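PDB 4MRU: SusD homolog from Bacteroides thetaiotaomicron, which probably binds mucin O-glycans at the bacterial surface as a SusD-type outer-membrane lipoprotein with a TPR-like helical fold. Local coordinates for residues A[272-277]-A[369-374]; A[266-271]-A[278-283]; A[421-424]-A[428-431]. One frame throughout, in Å; residues are numbered along the deposited sequence.

Interaction 1 of 3, residues A[272-277]-A[369-374]; sequences ADPRRD and EDYLNS. With MG (magnesium ion), chain C.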
loop_
_atom_site.group_PDB
_atom_site.type_symbol
_atom_site.label_atom_id
_atom_site.label_comp_id
_atom_site.label_asym_id
_atom_site.label_seq_id
_atom_site.Cartn_x
_atom_site.Cartn_y
_atom_site.Cartn_z
ATOM N N ALA A 272 -22.521 -3.724 -5.892
ATOM C CA ALA A 272 -22.882 -3.215 -7.196
ATOM C C ALA A 272 -22.169 -1.861 -7.467
ATOM O O ALA A 272 -22.735 -0.883 -7.939
ATOM C CB ALA A 272 -24.402 -3.111 -7.325
ATOM N N ASP A 273 -20.877 -1.852 -7.212
ATOM C CA ASP A 273 -20.092 -0.624 -7.124
ATOM C C ASP A 273 -19.934 -0.033 -8.521
ATOM O O ASP A 273 -19.352 -0.684 -9.424
ATOM C CB ASP A 273 -18.749 -0.974 -6.477
ATOM C CG ASP A 273 -17.959 0.221 -6.035
ATOM O OD1 ASP A 273 -17.844 1.188 -6.777
ATOM O OD2 ASP A 273 -17.395 0.129 -4.922
ATOM N N PRO A 274 -20.406 1.218 -8.739
ATOM C CA PRO A 274 -20.204 1.823 -10.051
ATOM C C PRO A 274 -18.727 2.007 -10.486
ATOM O O PRO A 274 -18.484 2.250 -11.655
ATOM C CB PRO A 274 -20.880 3.211 -9.910
ATOM C CG PRO A 274 -21.856 3.048 -8.790
ATOM C CD PRO A 274 -21.186 2.086 -7.830
ATOM N N ARG A 275 -17.746 1.853 -9.604
ATOM C CA ARG A 275 -16.339 1.987 -10.009
ATOM C C ARG A 275 -15.775 0.783 -10.763
ATOM O O ARG A 275 -14.625 0.825 -11.242
ATOM C CB ARG A 275 -15.458 2.243 -8.765
ATOM C CG ARG A 275 -15.682 3.610 -8.178
ATOM C CD ARG A 275 -15.025 3.744 -6.799
ATOM N NE ARG A 275 -15.768 3.004 -5.789
ATOM C CZ ARG A 275 -15.571 3.116 -4.475
ATOM N NH1 ARG A 275 -14.653 3.930 -3.994
ATOM N NH2 ARG A 275 -16.312 2.413 -3.635
ATOM N N ARG A 276 -16.526 -0.321 -10.785
ATOM C CA ARG A 276 -16.019 -1.559 -11.372
ATOM C C ARG A 276 -15.578 -1.355 -12.813
ATOM O O ARG A 276 -14.548 -1.868 -13.190
ATOM C CB ARG A 276 -17.068 -2.673 -11.282
ATOM C CG ARG A 276 -17.159 -3.271 -9.891
ATOM C CD ARG A 276 -18.326 -4.246 -9.771
ATOM N NE ARG A 276 -19.580 -3.582 -10.051
ATOM C CZ ARG A 276 -20.717 -4.209 -10.357
ATOM N NH1 ARG A 276 -20.781 -5.539 -10.400
ATOM N NH2 ARG A 276 -21.808 -3.490 -10.603
ATOM N N ASP A 277 -16.320 -0.582 -13.596
ATOM C CA ASP A 277 -15.971 -0.454 -15.017
ATOM C C ASP A 277 -14.781 0.474 -15.222
ATOM O O ASP A 277 -14.262 0.550 -16.317
ATOM C CB ASP A 277 -17.165 -0.048 -15.902
ATOM C CG ASP A 277 -17.511 1.419 -15.828
ATOM O OD1 ASP A 277 -17.287 2.045 -14.778
ATOM O OD2 ASP A 277 -17.976 1.954 -16.860
ATOM N N GLU A 369 -23.818 9.128 -3.910
ATOM C CA GLU A 369 -24.753 9.448 -2.832
ATOM C C GLU A 369 -25.686 8.267 -2.581
ATOM O O GLU A 369 -25.886 7.928 -1.443
ATOM C CB GLU A 369 -25.537 10.741 -3.121
ATOM C CG GLU A 369 -24.658 12.010 -3.103
ATOM C CD GLU A 369 -24.407 12.624 -1.719
ATOM O OE1 GLU A 369 -24.596 11.930 -0.691
ATOM O OE2 GLU A 369 -23.986 13.816 -1.656
ATOM N N ASP A 370 -26.253 7.645 -3.634
ATOM C CA ASP A 370 -27.055 6.425 -3.440
ATOM C C ASP A 370 -26.228 5.230 -2.888
ATOM O O ASP A 370 -26.696 4.488 -2.055
ATOM C CB ASP A 370 -27.739 5.983 -4.731
ATOM C CG ASP A 370 -28.944 6.835 -5.074
ATOM O OD1 ASP A 370 -29.489 7.497 -4.162
ATOM O OD2 ASP A 370 -29.352 6.832 -6.256
ATOM N N TYR A 371 -25.016 5.045 -3.392
ATOM C CA TYR A 371 -24.101 3.988 -2.949
ATOM C C TYR A 371 -23.847 4.083 -1.434
ATOM O O TYR A 371 -23.850 3.104 -0.719
ATOM C CB TYR A 371 -22.783 4.098 -3.735
ATOM C CG TYR A 371 -21.670 3.129 -3.345
ATOM C CD1 TYR A 371 -21.581 1.874 -3.944
ATOM C CD2 TYR A 371 -20.698 3.485 -2.440
ATOM C CE1 TYR A 371 -20.589 0.988 -3.634
ATOM C CE2 TYR A 371 -19.643 2.598 -2.125
ATOM C CZ TYR A 371 -19.583 1.368 -2.743
ATOM O OH TYR A 371 -18.559 0.496 -2.434
ATOM N N LEU A 372 -23.737 5.295 -0.948
ATOM C CA LEU A 372 -23.492 5.542 0.481
ATOM C C LEU A 372 -24.640 5.107 1.395
ATOM O O LEU A 372 -24.441 4.980 2.587
ATOM C CB LEU A 372 -23.197 7.039 0.697
ATOM C CG LEU A 372 -21.766 7.492 0.408
ATOM C CD1 LEU A 372 -21.709 8.997 0.463
ATOM C CD2 LEU A 372 -20.831 6.866 1.400
ATOM N N ASN A 373 -25.818 4.849 0.847
ATOM C CA ASN A 373 -26.894 4.293 1.628
ATOM C C ASN A 373 -27.125 2.824 1.403
ATOM O O ASN A 373 -28.158 2.283 1.807
ATOM C CB ASN A 373 -28.171 5.059 1.311
ATOM C CG ASN A 373 -28.113 6.471 1.843
ATOM O OD1 ASN A 373 -27.698 6.716 2.955
ATOM N ND2 ASN A 373 -28.514 7.424 1.004
ATOM N N SER A 374 -26.183 2.161 0.738
ATOM C CA SER A 374 -26.350 0.763 0.406
ATOM C C SER A 374 -26.285 -0.094 1.658
ATOM O O SER A 374 -25.438 0.129 2.549
ATOM C CB SER A 374 -25.260 0.302 -0.582
ATOM O OG SER A 374 -25.301 -1.101 -0.757
HETATM MG MG MG C . -27.338 8.345 4.318
HETATM O O HOH W 1 -28.558 9.572 3.099
HETATM O O HOH W 2 -29.006 7.611 5.490
HETATM O O HOH W 3 -26.000 7.215 5.453
HETATM O O HOH W 4 -27.039 10.003 5.636
HETATM O O HOH W 5 -25.673 8.935 3.177
#
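Y371, in helix 368-371, pushes its ring against D273, P274 and R275, part of the type I turn D273-R276 that leads into helix 276-279 in this TPR-like SusD fold. CG stands anti to the backbone N (chi1 176°), which carries the ring from CB straight across to the turn. Beyond CB, Y371 CD1 meets P274 CD (3.9 Å), and Y371 CE1 lies 3.6 Å from D273 CG. On the other flank, CE2 approaches R275 NH2. The tip reaches both charged groups: Y371 OH sits 2.8 Å from D273 OD2 and takes a weak, strongly bent hydrogen bond from R275 NH2 (3.2 Å, 122°). The hydroxyl arrives at the guanidinium edge in its plane, with the phenol ring turned nearly perpendicular to that group. Q418 completes this polar cluster, hydrogen-bonding to Y371 OH through NE2 and to R275 NH2 through OE1, while F360 packs against the tyrosine ring.

The surface that Y371 meets is braced by bonds within the turn. R275 grips D273 side-on: NE binds OD1 almost in line (2.9 Å, 178°) and NH2 forms the salt bridge to OD2, each carboxylate oxygen accepting through its syn lone pair. OD1 also caps the turn by accepting from R275 N on its anti side, so this oxygen is held by two donors. D273 O accepts from R276 N and R276 NE, which reach it from opposite faces of its plane. The buried carboxylate is thus well compensated, which probably keeps it ionised.

At the far end of segment 369-374, N373 contributes the protein ligand of a magnesium ion whose other five ligands are waters. N373 OD1 binds the metal at 2.1 Å, and N373 ND2 donates to one of those waters.

Interaction 2 of 3, residues A[266-271]-A[278-283]; sequences CYMNGY and KYFTKV. With EDO (1,2-ethanediol), chain I.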
loop_
_atom_site.group_PDB
_atom_site.type_symbol
_atom_site.label_atom_id
_atom_site.label_comp_id
_atom_site.label_asym_id
_atom_site.label_seq_id
_atom_site.Cartn_x
_atom_site.Cartn_y
_atom_site.Cartn_z
ATOM N N CYS A 266 -15.715 -9.859 -4.780
ATOM C CA CYS A 266 -16.810 -10.189 -3.880
ATOM C C CYS A 266 -17.428 -8.953 -3.250
ATOM O O CYS A 266 -18.655 -8.805 -3.212
ATOM C CB CYS A 266 -16.342 -11.099 -2.733
ATOM S SG CYS A 266 -16.070 -12.793 -3.249
ATOM N N TYR A 267 -16.582 -8.059 -2.740
ATOM C CA TYR A 267 -17.082 -6.847 -2.168
ATOM C C TYR A 267 -17.747 -5.950 -3.242
ATOM O O TYR A 267 -18.857 -5.519 -3.052
ATOM C CB TYR A 267 -15.981 -6.043 -1.496
ATOM C CG TYR A 267 -15.544 -6.556 -0.153
ATOM C CD1 TYR A 267 -14.656 -7.629 -0.033
ATOM C CD2 TYR A 267 -16.022 -5.958 1.028
ATOM C CE1 TYR A 267 -14.231 -8.068 1.196
ATOM C CE2 TYR A 267 -15.620 -6.422 2.259
ATOM C CZ TYR A 267 -14.745 -7.465 2.352
ATOM O OH TYR A 267 -14.356 -7.856 3.603
HETATM N N MSE A 268 -17.053 -5.686 -4.348
HETATM C CA MSE A 268 -17.520 -4.667 -5.320
HETATM C C MSE A 268 -18.698 -5.189 -6.139
HETATM O O MSE A 268 -19.576 -4.386 -6.501
HETATM C CB MSE A 268 -16.386 -4.189 -6.212
HETATM C CG MSE A 268 -15.461 -3.255 -5.455
HETATM SE SE MSE A 268 -13.941 -2.686 -6.552
HETATM C CE MSE A 268 -14.803 -1.073 -7.410
ATOM N N ASN A 269 -18.773 -6.479 -6.439
ATOM C CA ASN A 269 -20.014 -7.043 -7.025
ATOM C C ASN A 269 -21.178 -7.045 -6.020
ATOM O O ASN A 269 -22.305 -6.752 -6.382
ATOM C CB ASN A 269 -19.837 -8.456 -7.568
ATOM C CG ASN A 269 -19.148 -8.493 -8.915
ATOM O OD1 ASN A 269 -18.884 -7.463 -9.568
ATOM N ND2 ASN A 269 -18.872 -9.679 -9.353
ATOM N N GLY A 270 -20.901 -7.404 -4.766
ATOM C CA GLY A 270 -21.937 -7.366 -3.718
ATOM C C GLY A 270 -22.537 -5.965 -3.580
ATOM O O GLY A 270 -23.731 -5.802 -3.431
ATOM N N TYR A 271 -21.682 -4.946 -3.625
ATOM C CA TYR A 271 -22.109 -3.562 -3.492
ATOM C C TYR A 271 -22.588 -2.971 -4.795
ATOM O O TYR A 271 -22.997 -1.806 -4.819
ATOM C CB TYR A 271 -20.952 -2.702 -2.972
ATOM C CG TYR A 271 -20.372 -3.019 -1.599
ATOM C CD1 TYR A 271 -21.114 -3.645 -0.606
ATOM C CD2 TYR A 271 -19.078 -2.616 -1.281
ATOM C CE1 TYR A 271 -20.582 -3.869 0.667
ATOM C CE2 TYR A 271 -18.536 -2.825 -0.013
ATOM C CZ TYR A 271 -19.295 -3.462 0.949
ATOM O OH TYR A 271 -18.760 -3.657 2.189
ATOM N N LYS A 278 -14.353 1.149 -14.165
ATOM C CA LYS A 278 -13.118 1.934 -14.186
ATOM C C LYS A 278 -11.934 1.134 -13.626
ATOM O O LYS A 278 -10.794 1.445 -13.915
ATOM C CB LYS A 278 -13.285 3.205 -13.364
ATOM C CG LYS A 278 -14.504 4.071 -13.809
ATOM C CD LYS A 278 -14.257 4.672 -15.151
ATOM C CE LYS A 278 -15.355 5.672 -15.544
ATOM N NZ LYS A 278 -16.698 5.098 -15.329
ATOM N N TYR A 279 -12.212 0.121 -12.832
ATOM C CA TYR A 279 -11.138 -0.698 -12.204
ATOM C C TYR A 279 -10.719 -1.933 -13.002
ATOM O O TYR A 279 -9.550 -2.318 -12.992
ATOM C CB TYR A 279 -11.607 -1.217 -10.870
ATOM C CG TYR A 279 -11.529 -0.255 -9.703
ATOM C CD1 TYR A 279 -11.610 1.129 -9.881
ATOM C CD2 TYR A 279 -11.362 -0.744 -8.407
ATOM C CE1 TYR A 279 -11.517 2.009 -8.792
ATOM C CE2 TYR A 279 -11.266 0.133 -7.320
ATOM C CZ TYR A 279 -11.357 1.509 -7.542
ATOM O OH TYR A 279 -11.279 2.391 -6.483
ATOM N N PHE A 280 -11.701 -2.591 -13.631
ATOM C CA PHE A 280 -11.547 -3.930 -14.176
ATOM C C PHE A 280 -12.073 -4.072 -15.585
ATOM O O PHE A 280 -12.943 -3.316 -16.017
ATOM C CB PHE A 280 -12.346 -4.933 -13.356
ATOM C CG PHE A 280 -12.183 -4.798 -11.870
ATOM C CD1 PHE A 280 -10.929 -4.838 -11.281
ATOM C CD2 PHE A 280 -13.305 -4.715 -11.053
ATOM C CE1 PHE A 280 -10.778 -4.738 -9.912
ATOM C CE2 PHE A 280 -13.158 -4.609 -9.688
ATOM C CZ PHE A 280 -11.890 -4.617 -9.117
ATOM N N THR A 281 -11.497 -5.018 -16.318
ATOM C CA THR A 281 -12.080 -5.482 -17.552
ATOM C C THR A 281 -13.163 -6.536 -17.240
ATOM O O THR A 281 -13.160 -7.187 -16.170
ATOM C CB THR A 281 -11.024 -6.134 -18.467
ATOM O OG1 THR A 281 -10.491 -7.283 -17.810
ATOM C CG2 THR A 281 -9.893 -5.178 -18.749
ATOM N N LYS A 282 -14.100 -6.656 -18.174
ATOM C CA LYS A 282 -15.122 -7.680 -18.155
ATOM C C LYS A 282 -14.648 -8.915 -18.865
ATOM O O LYS A 282 -13.887 -8.812 -19.827
ATOM C CB LYS A 282 -16.375 -7.185 -18.879
ATOM C CG LYS A 282 -17.176 -6.163 -18.097
ATOM C CD LYS A 282 -18.560 -6.008 -18.714
ATOM C CE LYS A 282 -19.513 -5.279 -17.771
ATOM N NZ LYS A 282 -20.839 -5.004 -18.415
ATOM N N VAL A 283 -15.100 -10.078 -18.384
ATOM C CA VAL A 283 -14.908 -11.332 -19.036
ATOM C C VAL A 283 -16.235 -11.603 -19.679
ATOM O O VAL A 283 -17.254 -11.488 -19.017
ATOM C CB VAL A 283 -14.674 -12.492 -18.069
ATOM C CG1 VAL A 283 -14.596 -13.787 -18.878
ATOM C CG2 VAL A 283 -13.429 -12.306 -17.229
HETATM C C1 EDO I . -19.005 -12.194 -6.551
HETATM O O1 EDO I . -19.855 -12.012 -7.700
HETATM C C2 EDO I . -17.943 -13.263 -6.806
HETATM O O2 EDO I . -18.471 -14.581 -7.151
#
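M268, a selenomethionine in this crystal, lays its terminal methyl over one face of the Y279 ring and sets its selenium between Y279 and F280, making a double Met-aromatic contact. The methyl gives a CH-pi interaction: M268 CE lies 4.0 Å from the centroid of the Y279 ring, 26° off the ring normal and shifted toward the rim, where CD2 is its closest atom at 3.6 Å. The selenium approaches both rings obliquely, with M268 SE 3.8 Å from F280 CE2. The chain of M268 leaves helix 262-270 extended as far as the heteroatom and then bends (chi3 88°), which turns CE onto the tyrosine face while SE remains against both rings.

The two aromatic residues are also packed against each other where helix 276-279 ends. Y279 CB sits over the centre of the F280 ring, 3.5 Å above its plane, and F280 CZ meets the edge of the Y279 ring. Y279 is fixed at its far end by a hydrogen bond from OH to I421 O, and H363 meets its ring edge-to-face. The contact therefore joins the ends of two successive helices through buried side chains that meet without a hydrogen bond across the two segments.

On another side of helix 262-270, N269 ND2 hydrogen-bonds to Y291 O and to a 1,2-ethanediol, probably from the crystallisation liquor; the bond from ND2 to its O1 is nearly straight (3.0 Å, 171°).

Interaction 3 of 3, residues A[421-424]-A[428-431]; sequences IALF and IESW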
loop_
_atom_site.group_PDB
_atom_site.type_symbol
_atom_site.label_atom_id
_atom_site.label_comp_id
_atom_site.label_asym_id
_atom_site.label_seq_id
_atom_site.Cartn_x
_atom_site.Cartn_y
_atom_site.Cartn_z
ATOM N N ILE A 421 -10.986 -0.359 -1.191
ATOM C CA ILE A 421 -11.515 -0.212 -2.526
ATOM C C ILE A 421 -10.890 1.030 -3.231
ATOM O O ILE A 421 -10.435 0.967 -4.386
ATOM C CB ILE A 421 -13.040 -0.100 -2.514
ATOM C CG1 ILE A 421 -13.667 -1.424 -2.038
ATOM C CG2 ILE A 421 -13.526 0.307 -3.902
ATOM C CD1 ILE A 421 -15.172 -1.343 -1.850
ATOM N N ALA A 422 -10.887 2.162 -2.531
ATOM C CA ALA A 422 -10.337 3.402 -3.089
ATOM C C ALA A 422 -8.818 3.393 -3.351
ATOM O O ALA A 422 -8.312 4.133 -4.166
ATOM C CB ALA A 422 -10.681 4.572 -2.173
ATOM N N LEU A 423 -8.106 2.548 -2.627
ATOM C CA LEU A 423 -6.665 2.423 -2.758
ATOM C C LEU A 423 -6.200 1.583 -3.950
ATOM O O LEU A 423 -5.026 1.593 -4.305
ATOM C CB LEU A 423 -6.109 1.769 -1.462
ATOM C CG LEU A 423 -5.732 2.705 -0.329
ATOM C CD1 LEU A 423 -5.544 1.897 0.963
ATOM C CD2 LEU A 423 -4.466 3.507 -0.666
ATOM N N PHE A 424 -7.096 0.776 -4.514
ATOM C CA PHE A 424 -6.698 -0.178 -5.544
ATOM C C PHE A 424 -5.924 0.586 -6.613
ATOM O O PHE A 424 -6.395 1.610 -7.038
ATOM C CB PHE A 424 -7.951 -0.839 -6.099
ATOM C CG PHE A 424 -7.706 -1.771 -7.247
ATOM C CD1 PHE A 424 -7.340 -3.094 -7.022
ATOM C CD2 PHE A 424 -7.891 -1.358 -8.538
ATOM C CE1 PHE A 424 -7.151 -3.977 -8.085
ATOM C CE2 PHE A 424 -7.675 -2.243 -9.621
ATOM C CZ PHE A 424 -7.313 -3.545 -9.372
ATOM N N ILE A 428 0.528 -2.733 -1.165
ATOM C CA ILE A 428 1.399 -2.700 0.013
ATOM C C ILE A 428 0.676 -1.884 1.096
ATOM O O ILE A 428 0.563 -2.310 2.251
ATOM C CB ILE A 428 2.808 -2.161 -0.261
ATOM C CG1 ILE A 428 3.584 -3.091 -1.221
ATOM C CG2 ILE A 428 3.599 -2.008 1.049
ATOM C CD1 ILE A 428 3.868 -4.510 -0.721
ATOM N N GLU A 429 0.110 -0.743 0.739
ATOM C CA GLU A 429 -0.615 0.042 1.749
ATOM C C GLU A 429 -1.843 -0.690 2.290
ATOM O O GLU A 429 -2.064 -0.678 3.501
ATOM C CB GLU A 429 -1.050 1.384 1.197
ATOM C CG GLU A 429 -1.843 2.242 2.188
ATOM C CD GLU A 429 -1.043 2.627 3.441
ATOM O OE1 GLU A 429 0.202 2.504 3.482
ATOM O OE2 GLU A 429 -1.664 3.022 4.428
ATOM N N SER A 430 -2.625 -1.331 1.413
ATOM C CA SER A 430 -3.803 -2.083 1.818
ATOM C C SER A 430 -3.433 -3.296 2.668
ATOM O O SER A 430 -4.116 -3.653 3.623
ATOM C CB SER A 430 -4.596 -2.502 0.590
ATOM O OG SER A 430 -5.293 -1.402 0.056
ATOM N N TRP A 431 -2.307 -3.913 2.354
ATOM C CA TRP A 431 -1.831 -5.025 3.179
ATOM C C TRP A 431 -1.492 -4.535 4.591
ATOM O O TRP A 431 -1.855 -5.200 5.576
ATOM C CB TRP A 431 -0.647 -5.705 2.509
ATOM C CG TRP A 431 -0.034 -6.822 3.297
ATOM C CD1 TRP A 431 -0.669 -7.687 4.115
ATOM C CD2 TRP A 431 1.348 -7.204 3.300
ATOM N NE1 TRP A 431 0.221 -8.589 4.658
ATOM C CE2 TRP A 431 1.465 -8.328 4.170
ATOM C CE3 TRP A 431 2.493 -6.715 2.662
ATOM C CZ2 TRP A 431 2.678 -8.971 4.412
ATOM C CZ3 TRP A 431 3.711 -7.345 2.909
ATOM C CH2 TRP A 431 3.788 -8.476 3.770
#
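The carboxylate of E429 is the flat group beside L423, yet the leucine touches neither its faces nor its edges, meeting the glutamate one carbon earlier. CD1 of L423 lies 3.9 Å from E429 CG, and CD2 is 4.1 Å from the same atom, so both methyls of L423 face that methylene. E429 extends from its backbone with CG anti to N and then bends at chi2 (62°), which carries the acid group past the leucine to R209, its salt-bridge partner. Away from the contact, the F424 ring faces into an aromatic cluster: its plane is nearly parallel to that of Y279, while Y57 and F280 meet it edge-to-face.

S430 supplies the second half of the contact. L423 CD1 comes to 3.4 Å from S430 OG and CB to 3.6 Å, so aliphatic carbon packs directly on a buried hydroxyl. That hydroxyl finds its polar partner in Y57 OH. L423 itself also rests on Y57 and on E329 of helix 327-339. One leucine thus packs the end of helix 408-423 against the first turn of helix 427-437, across the short connection between two consecutive helices near the centre of the TPR-like SusD fold.

Overall arrangement
The three contacts form a continuous path from the metal-bearing rim toward the middle of the chain. Interactions 1 and 2 have centres 11 Å apart and share helix 276-279; D273 N lies 2.9 Å from M268 O and R276 NH1 2.8 Å from N269 OD1, tying the turn back onto helix 262-270. I421 of interaction 3 connects to both others: its CG2 packs 3.5 Å from R275 NH2, and its backbone O is 2.7 Å from Y279 OH. F424 CD2 packs 3.5 Å from Y279 CD2 and F424 CZ 3.7 Å from F280 CE1, although the centres of interactions 2 and 3 are 15 Å apart. The magnesium ion belongs to interaction 1 alone, through N373.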